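Local coordinates for sugar ABC transporter, periplasmic sugar-binding protein (Caulobacter crescentus, PDB 4IRX), which binds myo-inositol in the periplasm and probably delivers it to an ABC transporter for uptake into the cell, at residues 26-31 with 290-295; 66-71 with 83-88; 121-126 with 222-227; 166-171 with 184-189. One frame throughout, in Å; residues are numbered along the deposited sequence.

Following the chain from its N terminus, residues 26-31 open interaction 1, which closes only when residues 290-295 arrive near the C terminus, joining helix 21-37 to the C-terminal tail; the other three contacts lie within this span. Interaction 2 closes first, joining strand 67-70 to helix 79-87 in the lobe built on the seven-strand mixed sheet. Residues 121-126 then open interaction 3, and interaction 4, between 166-171 and 184-189, closes before residues 222-227 complete interaction 3. None of the loops cross. Interactions 3 and 4 both reach the four-strand parallel sheet, on its two outermost strands, with centres about 16 Å apart, whereas the centres of interactions 2 and 3 are about 39 Å apart.

Interaction 1. Residues 26-31 with 290-295; sequences MRRELE and ASRIGE
Arg28, in the middle of helix 21-37, faces Arg292 and Glu295 on the C-terminal tail, which makes a type I turn from Ala290 to Ile293. The three side chains meet at the surface. Arg292 NH2 comes in at the edge of the Arg28 guanidinium, 3.6 Å from Arg28 NH2, and the two planes are turned 58° apart. Within the tail, Arg292 grips Glu295 side-on through two nitrogens: NE reaches OE2 at 3.0 Å, nearly straight at 172°, from above the carboxylate plane, and NH2 binds OE1 on its syn side but out of plane, so the carboxylate is tilted against the guanidinium. A bend at chi3 of Arg292 (63°) turns the guanidinium toward this carboxylate. Arg28 is linked to the tail through water. Its NE donates a hydrogen bond to water 1 at 2.9 Å, and that water donates to Glu295 OE2 at 3.1 Å. Water 2 sits between Arg28 NH2 and Arg292 NH2, weakly bound on the Arg292 side. Glu295 OE1 lies 4.2 Å from Arg28 NH2, well out of its guanidinium plane, so only charge acts between them. Arg292 and Glu295 also rest on Pro232 of helix 232-239. With a leucine in place of Arg292, the two direct bonds go, and the Glu295 carboxylate would probably be freer to turn, with water 1 left as a link to Arg28. The contact thus gathers two guanidinium groups round one carboxylate, whose charge would help them lie close together.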
loop_
_atom_site.group_PDB
_atom_site.type_symbol
_atom_site.label_atom_id
_atom_site.label_comp_id
_atom_site.label_asym_id
_atom_site.label_seq_id
_atom_site.Cartn_x
_atom_site.Cartn_y
_atom_site.Cartn_z
HETATM N N MSE A 26 -1.117 -3.874 9.684
HETATM C CA MSE A 26 -1.696 -2.571 10.007
HETATM C C MSE A 26 -2.798 -2.709 11.052
HETATM O O MSE A 26 -2.867 -1.926 11.986
HETATM C CB MSE A 26 -2.238 -1.875 8.745
HETATM C CG MSE A 26 -2.809 -0.454 9.010
HETATM SE SE MSE A 26 -3.426 0.546 7.474
HETATM C CE MSE A 26 -1.750 1.150 6.741
ATOM N N ARG A 27 -3.642 -3.736 10.908
ATOM C CA ARG A 27 -4.714 -3.968 11.871
ATOM C C ARG A 27 -4.196 -4.200 13.279
ATOM O O ARG A 27 -4.796 -3.753 14.259
ATOM C CB ARG A 27 -5.597 -5.132 11.433
ATOM C CG ARG A 27 -6.776 -5.363 12.339
ATOM C CD ARG A 27 -7.519 -6.629 11.950
ATOM N NE ARG A 27 -8.606 -6.865 12.893
ATOM C CZ ARG A 27 -9.642 -7.648 12.636
ATOM N NH1 ARG A 27 -9.711 -8.284 11.477
ATOM N NH2 ARG A 27 -10.602 -7.794 13.544
ATOM N N ARG A 28 -3.066 -4.870 13.402
ATOM C CA ARG A 28 -2.476 -5.041 14.734
ATOM C C ARG A 28 -2.117 -3.717 15.403
ATOM O O ARG A 28 -2.330 -3.547 16.605
ATOM C CB ARG A 28 -1.247 -5.961 14.704
ATOM C CG ARG A 28 -1.580 -7.381 14.322
ATOM C CD ARG A 28 -0.397 -8.324 14.558
ATOM N NE ARG A 28 0.646 -8.194 13.545
ATOM C CZ ARG A 28 0.819 -9.043 12.532
ATOM N NH1 ARG A 28 0.020 -10.093 12.389
ATOM N NH2 ARG A 28 1.795 -8.843 11.661
ATOM N N GLU A 29 -1.559 -2.786 14.626
ATOM C CA GLU A 29 -1.190 -1.496 15.202
ATOM C C GLU A 29 -2.450 -0.719 15.538
ATOM O O GLU A 29 -2.500 -0.007 16.538
ATOM C CB GLU A 29 -0.296 -0.700 14.249
ATOM C CG GLU A 29 0.928 -1.466 13.725
ATOM C CD GLU A 29 1.903 -1.943 14.808
ATOM O OE1 GLU A 29 2.126 -1.264 15.828
ATOM O OE2 GLU A 29 2.507 -3.017 14.608
ATOM N N LEU A 30 -3.473 -0.865 14.703
ATOM C CA LEU A 30 -4.758 -0.220 14.963
ATOM C C LEU A 30 -5.336 -0.671 16.298
ATOM O O LEU A 30 -5.809 0.163 17.081
ATOM C CB LEU A 30 -5.747 -0.538 13.842
ATOM C CG LEU A 30 -7.193 -0.139 14.111
ATOM C CD1 LEU A 30 -7.327 1.367 13.995
ATOM C CD2 LEU A 30 -8.101 -0.829 13.085
ATOM N N GLU A 31 -5.298 -1.972 16.574
ATOM C CA GLU A 31 -5.872 -2.491 17.805
ATOM C C GLU A 31 -5.126 -2.000 19.040
ATOM O O GLU A 31 -5.756 -1.717 20.061
ATOM C CB GLU A 31 -5.918 -4.010 17.786
ATOM C CG GLU A 31 -6.936 -4.528 16.798
ATOM C CD GLU A 31 -6.759 -6.001 16.508
ATOM O OE1 GLU A 31 -5.703 -6.571 16.895
ATOM O OE2 GLU A 31 -7.666 -6.578 15.871
ATOM N N ALA A 290 13.908 0.334 9.001
ATOM C CA ALA A 290 12.578 -0.215 8.768
ATOM C C ALA A 290 11.853 -0.303 10.090
ATOM O O ALA A 290 12.425 -0.747 11.072
ATOM C CB ALA A 290 12.662 -1.588 8.104
ATOM N N SER A 291 10.599 0.132 10.105
ATOM C CA SER A 291 9.818 0.178 11.338
ATOM C C SER A 291 9.595 -1.199 11.944
ATOM O O SER A 291 9.445 -1.320 13.160
ATOM C CB SER A 291 8.484 0.910 11.128
ATOM O OG SER A 291 7.664 0.259 10.171
ATOM N N ARG A 292 9.566 -2.231 11.111
ATOM C CA ARG A 292 9.281 -3.597 11.567
ATOM C C ARG A 292 10.536 -4.476 11.665
ATOM O O ARG A 292 10.436 -5.708 11.688
ATOM C CB ARG A 292 8.206 -4.261 10.696
ATOM C CG ARG A 292 6.855 -3.529 10.708
ATOM C CD ARG A 292 5.835 -4.151 9.785
ATOM N NE ARG A 292 5.474 -5.516 10.168
ATOM C CZ ARG A 292 4.849 -6.378 9.361
ATOM N NH1 ARG A 292 4.521 -6.029 8.115
ATOM N NH2 ARG A 292 4.588 -7.605 9.782
ATOM N N ILE A 293 11.709 -3.855 11.732
ATOM C CA ILE A 293 12.963 -4.612 11.781
ATOM C C ILE A 293 13.005 -5.592 12.968
ATOM O O ILE A 293 13.540 -6.710 12.874
ATOM C CB ILE A 293 14.210 -3.671 11.750
ATOM C CG1 ILE A 293 15.500 -4.483 11.502
ATOM C CG2 ILE A 293 14.290 -2.801 12.997
ATOM C CD1 ILE A 293 15.522 -5.172 10.149
ATOM N N GLY A 294 12.367 -5.205 14.060
ATOM C CA GLY A 294 12.346 -6.074 15.223
ATOM C C GLY A 294 11.639 -7.395 15.021
ATOM O O GLY A 294 11.849 -8.317 15.810
ATOM N N GLU A 295 10.829 -7.510 13.969
ATOM C CA GLU A 295 10.139 -8.755 13.623
ATOM C C GLU A 295 10.935 -9.699 12.713
ATOM O O GLU A 295 10.498 -10.827 12.445
ATOM C CB GLU A 295 8.800 -8.457 12.929
ATOM C CG GLU A 295 7.800 -7.691 13.767
ATOM C CD GLU A 295 6.518 -7.358 12.995
ATOM O OE1 GLU A 295 5.920 -8.267 12.382
ATOM O OE2 GLU A 295 6.118 -6.182 13.007
HETATM O O HOH W 1 3.037 -6.599 13.074
HETATM O O HOH W 2 2.992 -9.890 9.794
#

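Interaction 2. Residues 66-71 with 83-88; sequences KVVIVA and DDLVEQ
Val68 and Leu85 supply the apolar part of the contact between residues 66-71 and 83-88. The CG2 methyl of Val68 meets CD2 of Leu85 at 4.0 Å; the two side chains cross at about a right angle, and one methyl of each makes the contact. On the strand side, chi1 of 180° puts CG2 of Val68 opposite the carbonyl carbon and beside the backbone N. Leu85 was modelled in two conformations, and this description holds for one of them. Both residues are buried, and their CA atoms, 8.9 Å apart, are the closest pair of CA atoms across the segments.

The polar part lies near the surface and runs through water. Lys66 NZ donates to water 3 at 2.9 Å, and the same water donates to the backbone O of Gln88 at 2.8 Å. Directly, Lys66 NZ and Gln88 O are 4.5 Å apart. The Lys66 side chain sets out away from the helix, but successive bends at its first three torsions bring the ammonium group back toward it. There NZ also makes a weak hydrogen bond to Gly89 O. The carbonyl of Gln88 follows the last turn of the helix, a place where the helix dipole would probably favour a positive charge.

Together these links join the first strand and the helix of a beta-alpha-beta unit, strand 67-70, helix 79-87 and strand 91-95. Leu85 also touches Val92 of the parallel strand 91-95 and Ala61 of helix 50-62, while Val68 packs on Leu57 of that neighbouring helix. Helix 251-268 touches Val67 and Ile69.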
loop_
_atom_site.group_PDB
_atom_site.type_symbol
_atom_site.label_atom_id
_atom_site.label_comp_id
_atom_site.label_asym_id
_atom_site.label_seq_id
_atom_site.Cartn_x
_atom_site.Cartn_y
_atom_site.Cartn_z
ATOM N N LYS A 66 -19.987 7.886 13.678
ATOM C CA LYS A 66 -19.800 9.308 13.412
ATOM C C LYS A 66 -18.455 9.604 12.768
ATOM O O LYS A 66 -18.275 10.677 12.181
ATOM C CB LYS A 66 -20.017 10.167 14.674
ATOM C CG LYS A 66 -21.380 9.981 15.337
ATOM C CD LYS A 66 -22.501 10.394 14.399
ATOM C CE LYS A 66 -22.605 11.897 14.259
ATOM N NZ LYS A 66 -23.729 12.280 13.351
ATOM N N VAL A 67 -17.504 8.666 12.885
ATOM C CA VAL A 67 -16.259 8.729 12.114
ATOM C C VAL A 67 -15.950 7.364 11.559
ATOM O O VAL A 67 -16.063 6.355 12.272
ATOM C CB VAL A 67 -15.048 9.183 12.964
ATOM C CG1 VAL A 67 -13.833 9.342 12.061
ATOM C CG2 VAL A 67 -15.352 10.472 13.692
ATOM N N VAL A 68 -15.592 7.321 10.280
ATOM C CA VAL A 68 -15.192 6.080 9.630
ATOM C C VAL A 68 -13.822 6.292 9.022
ATOM O O VAL A 68 -13.558 7.347 8.427
ATOM C CB VAL A 68 -16.200 5.635 8.548
ATOM C CG1 VAL A 68 -15.726 4.358 7.917
ATOM C CG2 VAL A 68 -17.556 5.389 9.177
ATOM N N ILE A 69 -12.924 5.329 9.225
ATOM C CA ILE A 69 -11.620 5.320 8.568
ATOM C C ILE A 69 -11.696 4.273 7.494
ATOM O O ILE A 69 -12.094 3.154 7.757
ATOM C CB ILE A 69 -10.506 4.970 9.558
ATOM C CG1 ILE A 69 -10.450 6.021 10.682
ATOM C CG2 ILE A 69 -9.184 4.846 8.859
ATOM C CD1 ILE A 69 -9.544 5.608 11.863
ATOM N N VAL A 70 -11.370 4.646 6.267
ATOM C CA VAL A 70 -11.545 3.725 5.147
ATOM C C VAL A 70 -10.288 3.601 4.283
ATOM O O VAL A 70 -9.641 4.592 3.929
ATOM C CB VAL A 70 -12.781 4.131 4.293
ATOM C CG1 VAL A 70 -12.697 5.580 3.846
ATOM C CG2 VAL A 70 -12.973 3.202 3.097
ATOM N N ALA A 71 -9.924 2.358 3.991
ATOM C CA ALA A 71 -8.939 2.076 2.942
ATOM C C ALA A 71 -9.766 1.549 1.775
ATOM O O ALA A 71 -10.130 0.363 1.761
ATOM C CB ALA A 71 -7.914 1.039 3.401
ATOM N N ASP A 83 -19.202 10.774 -0.080
ATOM C CA ASP A 83 -20.079 11.940 -0.156
ATOM C C ASP A 83 -21.385 11.710 0.603
ATOM O O ASP A 83 -21.857 12.607 1.309
ATOM C CB ASP A 83 -20.412 12.271 -1.619
ATOM C CG ASP A 83 -19.307 13.025 -2.327
ATOM O OD1 ASP A 83 -18.371 13.510 -1.672
ATOM O OD2 ASP A 83 -19.379 13.150 -3.565
ATOM N N ASP A 84 -21.967 10.525 0.468
ATOM C CA ASP A 84 -23.214 10.219 1.150
ATOM C C ASP A 84 -23.026 10.224 2.659
ATOM O O ASP A 84 -23.844 10.796 3.388
ATOM C CB ASP A 84 -23.754 8.872 0.683
ATOM C CG ASP A 84 -25.115 8.557 1.265
ATOM O OD1 ASP A 84 -25.892 9.506 1.508
ATOM O OD2 ASP A 84 -25.408 7.358 1.470
ATOM N N LEU A 85 -21.943 9.606 3.125
ATOM C CA LEU A 85 -21.663 9.582 4.553
ATOM C C LEU A 85 -21.483 11.000 5.106
ATOM O O LEU A 85 -22.064 11.336 6.156
ATOM C CB LEU A 85 -20.454 8.684 4.881
ATOM C CG LEU A 85 -20.834 7.332 5.487
ATOM C CD1 LEU A 85 -21.631 6.478 4.515
ATOM C CD2 LEU A 85 -19.594 6.564 5.957
ATOM N N VAL A 86 -20.719 11.833 4.406
ATOM C CA VAL A 86 -20.509 13.221 4.845
ATOM C C VAL A 86 -21.822 14.010 4.918
ATOM O O VAL A 86 -22.087 14.711 5.905
ATOM C CB VAL A 86 -19.416 13.946 4.009
ATOM C CG1 VAL A 86 -19.497 15.459 4.175
ATOM C CG2 VAL A 86 -18.028 13.430 4.396
ATOM N N GLU A 87 -22.662 13.843 3.907
ATOM C CA GLU A 87 -23.971 14.488 3.884
ATOM C C GLU A 87 -24.876 14.073 5.055
ATOM O O GLU A 87 -25.713 14.862 5.499
ATOM C CB GLU A 87 -24.633 14.269 2.516
ATOM C CG GLU A 87 -23.937 15.083 1.429
ATOM C CD GLU A 87 -24.383 14.744 0.015
ATOM O OE1 GLU A 87 -25.325 13.937 -0.158
ATOM O OE2 GLU A 87 -23.773 15.297 -0.930
ATOM N N GLN A 88 -24.683 12.857 5.567
ATOM C CA GLN A 88 -25.402 12.364 6.739
ATOM C C GLN A 88 -24.734 12.791 8.039
ATOM O O GLN A 88 -25.189 12.405 9.115
ATOM C CB GLN A 88 -25.397 10.842 6.771
ATOM C CG GLN A 88 -26.105 10.160 5.664
ATOM C CD GLN A 88 -26.046 8.675 5.855
ATOM O OE1 GLN A 88 -26.405 8.168 6.918
ATOM N NE2 GLN A 88 -25.551 7.964 4.850
HETATM O O HOH W 3 -24.871 10.608 11.258
#

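Interaction 3. Residues 121-126 with 222-227; sequences ADWVVK and KVKVIG
Trp123 meets Ile226 and Lys224 because its first torsion (chi1 179°) places CG opposite the backbone N, while chi2 of 92° turns the indole so that one face looks onto Ile226. On the strand, CG1 of Ile226 lies beside its own backbone N and opposite the carbonyl carbon, and this carries CD1 toward that face, offset toward the rim of the six-membered ring. CD1 is modelled over this face, but its exact separation from the ring is doubtful, since the approach to CE3 is closer than carbons can sit. Behind it, CG1 of Ile226 is 4.2 Å from CZ3 of Trp123. Lys224 comes from another direction: its CD lies in the ring plane, at the edge, 3.8 Å from CH2 of Trp123. A bend at chi4 of Lys224 (-64°) then takes NZ to a hydrogen bond with the backbone O of Ala221. Replacing Trp123 by an alanine would probably open a gap over CD1 of Ile226 and leave the Lys224 stem without the edge it leans on.

The contact packs helix 113-127 on strand 224-226, an outermost strand of the four-strand parallel sheet. Val244, in a loop, touches all three side chains, and Ile226 also packs on Leu199 of strand 197-200. Every atom that meets across the two segments is carbon. The chemistry is therefore that of an apolar joint between helix and sheet, in which the lysine lends its aliphatic stem while its charged end is hydrogen-bonded to the carbonyl of Ala221.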
loop_
_atom_site.group_PDB
_atom_site.type_symbol
_atom_site.label_atom_id
_atom_site.label_comp_id
_atom_site.label_asym_id
_atom_site.label_seq_id
_atom_site.Cartn_x
_atom_site.Cartn_y
_atom_site.Cartn_z
ATOM N N ALA A 121 12.651 4.077 -8.878
ATOM C CA ALA A 121 13.213 4.367 -10.196
ATOM C C ALA A 121 14.571 5.068 -10.086
ATOM O O ALA A 121 15.464 4.807 -10.892
ATOM C CB ALA A 121 12.222 5.237 -11.036
ATOM N N ASP A 122 14.714 5.961 -9.109
ATOM C CA ASP A 122 15.975 6.687 -8.917
ATOM C C ASP A 122 17.068 5.699 -8.550
ATOM O O ASP A 122 18.210 5.843 -8.996
ATOM C CB ASP A 122 15.860 7.812 -7.868
ATOM C CG ASP A 122 15.123 9.041 -8.382
ATOM O OD1 ASP A 122 14.883 9.169 -9.600
ATOM O OD2 ASP A 122 14.752 9.881 -7.526
ATOM N N TRP A 123 16.720 4.687 -7.765
ATOM C CA TRP A 123 17.657 3.613 -7.477
ATOM C C TRP A 123 18.128 2.911 -8.750
ATOM O O TRP A 123 19.329 2.606 -8.908
ATOM C CB TRP A 123 17.082 2.592 -6.461
ATOM C CG TRP A 123 18.041 1.464 -6.186
ATOM C CD1 TRP A 123 18.975 1.383 -5.199
ATOM C CD2 TRP A 123 18.167 0.272 -6.963
ATOM N NE1 TRP A 123 19.679 0.198 -5.312
ATOM C CE2 TRP A 123 19.196 -0.504 -6.386
ATOM C CE3 TRP A 123 17.506 -0.218 -8.088
ATOM C CZ2 TRP A 123 19.579 -1.753 -6.908
ATOM C CZ3 TRP A 123 17.885 -1.465 -8.604
ATOM C CH2 TRP A 123 18.907 -2.208 -8.009
ATOM N N VAL A 124 17.195 2.624 -9.653
ATOM C CA VAL A 124 17.551 1.981 -10.916
ATOM C C VAL A 124 18.519 2.877 -11.706
ATOM O O VAL A 124 19.540 2.409 -12.206
ATOM C CB VAL A 124 16.305 1.667 -11.787
ATOM C CG1 VAL A 124 16.742 1.105 -13.133
ATOM C CG2 VAL A 124 15.373 0.703 -11.032
ATOM N N VAL A 125 18.199 4.169 -11.801
ATOM C CA VAL A 125 18.998 5.072 -12.617
ATOM C C VAL A 125 20.396 5.233 -12.017
ATOM O O VAL A 125 21.389 5.281 -12.732
ATOM C CB VAL A 125 18.279 6.406 -12.824
ATOM C CG1 VAL A 125 19.193 7.392 -13.575
ATOM C CG2 VAL A 125 17.012 6.173 -13.600
ATOM N N LYS A 126 20.495 5.243 -10.696
ATOM C CA LYS A 126 21.804 5.362 -10.052
ATOM C C LYS A 126 22.622 4.083 -10.224
ATOM O O LYS A 126 23.840 4.122 -10.440
ATOM C CB LYS A 126 21.644 5.698 -8.568
ATOM C CG LYS A 126 22.923 5.529 -7.753
ATOM C CD LYS A 126 22.718 6.001 -6.322
ATOM C CE LYS A 126 23.939 5.716 -5.464
ATOM N NZ LYS A 126 23.696 6.087 -4.038
ATOM N N LYS A 222 21.790 -10.876 -10.885
ATOM C CA LYS A 222 21.690 -10.328 -12.243
ATOM C C LYS A 222 20.277 -9.850 -12.586
ATOM O O LYS A 222 20.087 -8.948 -13.408
ATOM C CB LYS A 222 22.169 -11.357 -13.265
ATOM C CG LYS A 222 23.689 -11.535 -13.256
ATOM C CD LYS A 222 24.155 -12.439 -14.395
ATOM C CE LYS A 222 24.152 -11.701 -15.730
ATOM N NZ LYS A 222 25.289 -10.733 -15.812
ATOM N N VAL A 223 19.289 -10.498 -11.986
ATOM C CA VAL A 223 17.894 -10.082 -12.133
ATOM C C VAL A 223 17.495 -9.637 -10.737
ATOM O O VAL A 223 17.184 -10.456 -9.879
ATOM C CB VAL A 223 17.001 -11.234 -12.621
ATOM C CG1 VAL A 223 15.544 -10.766 -12.808
ATOM C CG2 VAL A 223 17.571 -11.813 -13.908
ATOM N N LYS A 224 17.496 -8.324 -10.523
ATOM C CA LYS A 224 17.299 -7.740 -9.209
ATOM C C LYS A 224 15.852 -7.412 -8.926
ATOM O O LYS A 224 15.162 -6.845 -9.769
ATOM C CB LYS A 224 18.137 -6.480 -9.085
ATOM C CG LYS A 224 19.616 -6.751 -9.220
ATOM C CD LYS A 224 20.432 -5.525 -8.905
ATOM C CE LYS A 224 21.930 -5.814 -9.055
ATOM N NZ LYS A 224 22.424 -6.824 -8.076
ATOM N N VAL A 225 15.422 -7.699 -7.704
ATOM C CA VAL A 225 14.038 -7.464 -7.318
ATOM C C VAL A 225 13.971 -6.403 -6.229
ATOM O O VAL A 225 14.710 -6.469 -5.255
ATOM C CB VAL A 225 13.378 -8.783 -6.804
ATOM C CG1 VAL A 225 12.003 -8.538 -6.218
ATOM C CG2 VAL A 225 13.301 -9.825 -7.932
ATOM N N ILE A 226 13.089 -5.418 -6.424
ATOM C CA ILE A 226 12.846 -4.357 -5.462
ATOM C C ILE A 226 11.385 -4.395 -5.118
ATOM O O ILE A 226 10.538 -4.571 -6.008
ATOM C CB ILE A 226 13.156 -2.962 -6.037
ATOM C CG1 ILE A 226 14.610 -2.868 -6.452
ATOM C CG2 ILE A 226 12.883 -1.889 -5.009
ATOM C CD1 ILE A 226 15.079 -1.450 -6.481
ATOM N N GLY A 227 11.082 -4.281 -3.829
ATOM C CA GLY A 227 9.702 -4.277 -3.374
ATOM C C GLY A 227 9.293 -2.955 -2.736
ATOM O O GLY A 227 9.928 -1.913 -2.893
#

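Interaction 4. Residues 166-171 with 184-189; sequences IVTEQT and QNILTS
The amide of Gln170 turns one face toward Ile186, whose CD1 lies over it, 3.9 Å from CD of Gln170. At the amide edge, NE2 donates to OG1 of Thr168 at 3.0 Å, almost straight at 168° and in the amide plane. This contact belongs to a beta-alpha-beta crossover: strand 164-171 leads into helix 176-189, which continues to strand 197-200, with strand 132-138 lying between the two strands in the parallel sheet. The CA atoms of Thr168 and Ile186, 7.7 Å apart, are the closest pair of CA atoms across the segments.

Ile186 is the helix side chain that reaches the strand. Its CG2 meets CG2 of Thr168 tip to tip at 3.6 Å, while CD1 touches the same Thr168 methyl at 3.7 Å. CG1 of Ile186 lies 3.7 Å from NE2 of Gln170, so one threonine methyl and one amide share the isoleucine between them. Thr168 was built in two conformations; in the one described, chi1 of -175° puts OG1 opposite the backbone N and leaves CG2 for the helix. The NE2 bond to OG1 holds the amide in its rotation, which keeps its face against the isoleucine.

Ile186 also packs on Val135 and Ile137 of strand 132-138, so the helix rests on two strands at this edge of the sheet. On the other side of strand 164-171, Glu169 bonds to His154 of helix 144-160. Close to the contact on the helix, Ser189 OG donates to the backbone O of Ile186 at 2.7 Å, meeting the carbonyl at 124°.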
loop_
_atom_site.group_PDB
_atom_site.type_symbol
_atom_site.label_atom_id
_atom_site.label_comp_id
_atom_site.label_asym_id
_atom_site.label_seq_id
_atom_site.Cartn_x
_atom_site.Cartn_y
_atom_site.Cartn_z
ATOM N N ILE A 166 11.137 0.213 -19.975
ATOM C CA ILE A 166 10.076 -0.532 -19.307
ATOM C C ILE A 166 9.615 -1.578 -20.305
ATOM O O ILE A 166 8.839 -1.283 -21.210
ATOM C CB ILE A 166 8.918 0.362 -18.827
ATOM C CG1 ILE A 166 9.428 1.419 -17.842
ATOM C CG2 ILE A 166 7.852 -0.490 -18.153
ATOM C CD1 ILE A 166 8.335 2.368 -17.305
ATOM N N VAL A 167 10.157 -2.786 -20.159
ATOM C CA VAL A 167 9.908 -3.853 -21.126
ATOM C C VAL A 167 8.477 -4.350 -21.045
ATOM O O VAL A 167 7.843 -4.584 -22.077
ATOM C CB VAL A 167 10.947 -4.959 -20.991
ATOM C CG1 VAL A 167 12.302 -4.449 -21.390
ATOM C CG2 VAL A 167 11.019 -5.423 -19.573
ATOM N N THR A 168 7.946 -4.475 -19.828
ATOM C CA THR A 168 6.515 -4.665 -19.676
ATOM C C THR A 168 6.085 -4.187 -18.300
ATOM O O THR A 168 6.876 -4.109 -17.364
ATOM C CB THR A 168 6.084 -6.120 -19.951
ATOM O OG1 THR A 168 4.657 -6.224 -19.894
ATOM C CG2 THR A 168 6.700 -7.049 -18.956
ATOM N N GLU A 169 4.832 -3.764 -18.226
ATOM C CA GLU A 169 4.240 -3.325 -16.967
ATOM C C GLU A 169 2.916 -4.065 -16.824
ATOM O O GLU A 169 2.052 -3.962 -17.714
ATOM C CB GLU A 169 4.052 -1.806 -16.994
ATOM C CG GLU A 169 3.360 -1.199 -15.781
ATOM C CD GLU A 169 3.378 0.323 -15.825
ATOM O OE1 GLU A 169 4.477 0.920 -15.959
ATOM O OE2 GLU A 169 2.286 0.926 -15.752
ATOM N N GLN A 170 2.772 -4.845 -15.748
ATOM C CA GLN A 170 1.595 -5.673 -15.557
ATOM C C GLN A 170 1.206 -5.678 -14.102
ATOM O O GLN A 170 2.059 -5.477 -13.236
ATOM C CB GLN A 170 1.831 -7.108 -16.051
ATOM C CG GLN A 170 1.976 -7.167 -17.574
ATOM C CD GLN A 170 2.217 -8.560 -18.086
ATOM O OE1 GLN A 170 1.639 -9.522 -17.577
ATOM N NE2 GLN A 170 3.076 -8.681 -19.107
ATOM N N THR A 171 -0.073 -5.900 -13.816
ATOM C CA THR A 171 -0.483 -6.024 -12.425
ATOM C C THR A 171 -0.460 -7.470 -11.963
ATOM O O THR A 171 -0.660 -8.399 -12.755
ATOM C CB THR A 171 -1.865 -5.394 -12.148
ATOM O OG1 THR A 171 -2.027 -5.277 -10.726
ATOM C CG2 THR A 171 -2.994 -6.237 -12.729
ATOM N N GLN A 184 6.700 -15.264 -14.050
ATOM C CA GLN A 184 7.199 -16.376 -14.855
ATOM C C GLN A 184 6.942 -16.174 -16.334
ATOM O O GLN A 184 7.839 -16.363 -17.164
ATOM C CB GLN A 184 6.576 -17.698 -14.409
ATOM C CG GLN A 184 7.164 -18.203 -13.092
ATOM C CD GLN A 184 6.629 -19.558 -12.708
ATOM O OE1 GLN A 184 5.403 -19.744 -12.611
ATOM N NE2 GLN A 184 7.530 -20.521 -12.502
ATOM N N ASN A 185 5.724 -15.754 -16.673
ATOM C CA ASN A 185 5.358 -15.594 -18.062
ATOM C C ASN A 185 6.146 -14.441 -18.705
ATOM O O ASN A 185 6.559 -14.535 -19.870
ATOM C CB ASN A 185 3.857 -15.398 -18.172
ATOM C CG ASN A 185 3.099 -16.692 -18.036
ATOM O OD1 ASN A 185 3.678 -17.774 -18.162
ATOM N ND2 ASN A 185 1.801 -16.598 -17.756
ATOM N N ILE A 186 6.377 -13.372 -17.938
ATOM C CA ILE A 186 7.184 -12.265 -18.425
ATOM C C ILE A 186 8.608 -12.737 -18.676
ATOM O O ILE A 186 9.194 -12.439 -19.734
ATOM C CB ILE A 186 7.168 -11.099 -17.437
ATOM C CG1 ILE A 186 5.767 -10.478 -17.403
ATOM C CG2 ILE A 186 8.237 -10.079 -17.830
ATOM C CD1 ILE A 186 5.607 -9.427 -16.298
ATOM N N LEU A 187 9.155 -13.505 -17.737
ATOM C CA LEU A 187 10.524 -14.026 -17.923
ATOM C C LEU A 187 10.619 -14.916 -19.151
ATOM O O LEU A 187 11.575 -14.823 -19.906
ATOM C CB LEU A 187 11.025 -14.738 -16.661
ATOM C CG LEU A 187 11.181 -13.833 -15.438
ATOM C CD1 LEU A 187 11.492 -14.712 -14.234
ATOM C CD2 LEU A 187 12.326 -12.824 -15.667
ATOM N N THR A 188 9.615 -15.762 -19.360
ATOM C CA THR A 188 9.601 -16.636 -20.522
ATOM C C THR A 188 9.568 -15.828 -21.812
ATOM O O THR A 188 10.258 -16.158 -22.782
ATOM C CB THR A 188 8.389 -17.566 -20.433
ATOM O OG1 THR A 188 8.589 -18.433 -19.329
ATOM C CG2 THR A 188 8.215 -18.389 -21.741
ATOM N N SER A 189 8.787 -14.752 -21.826
ATOM C CA SER A 189 8.682 -13.888 -23.015
ATOM C C SER A 189 9.978 -13.176 -23.362
ATOM O O SER A 189 10.149 -12.743 -24.497
ATOM C CB SER A 189 7.540 -12.890 -22.847
ATOM O OG SER A 189 7.911 -11.765 -22.048
#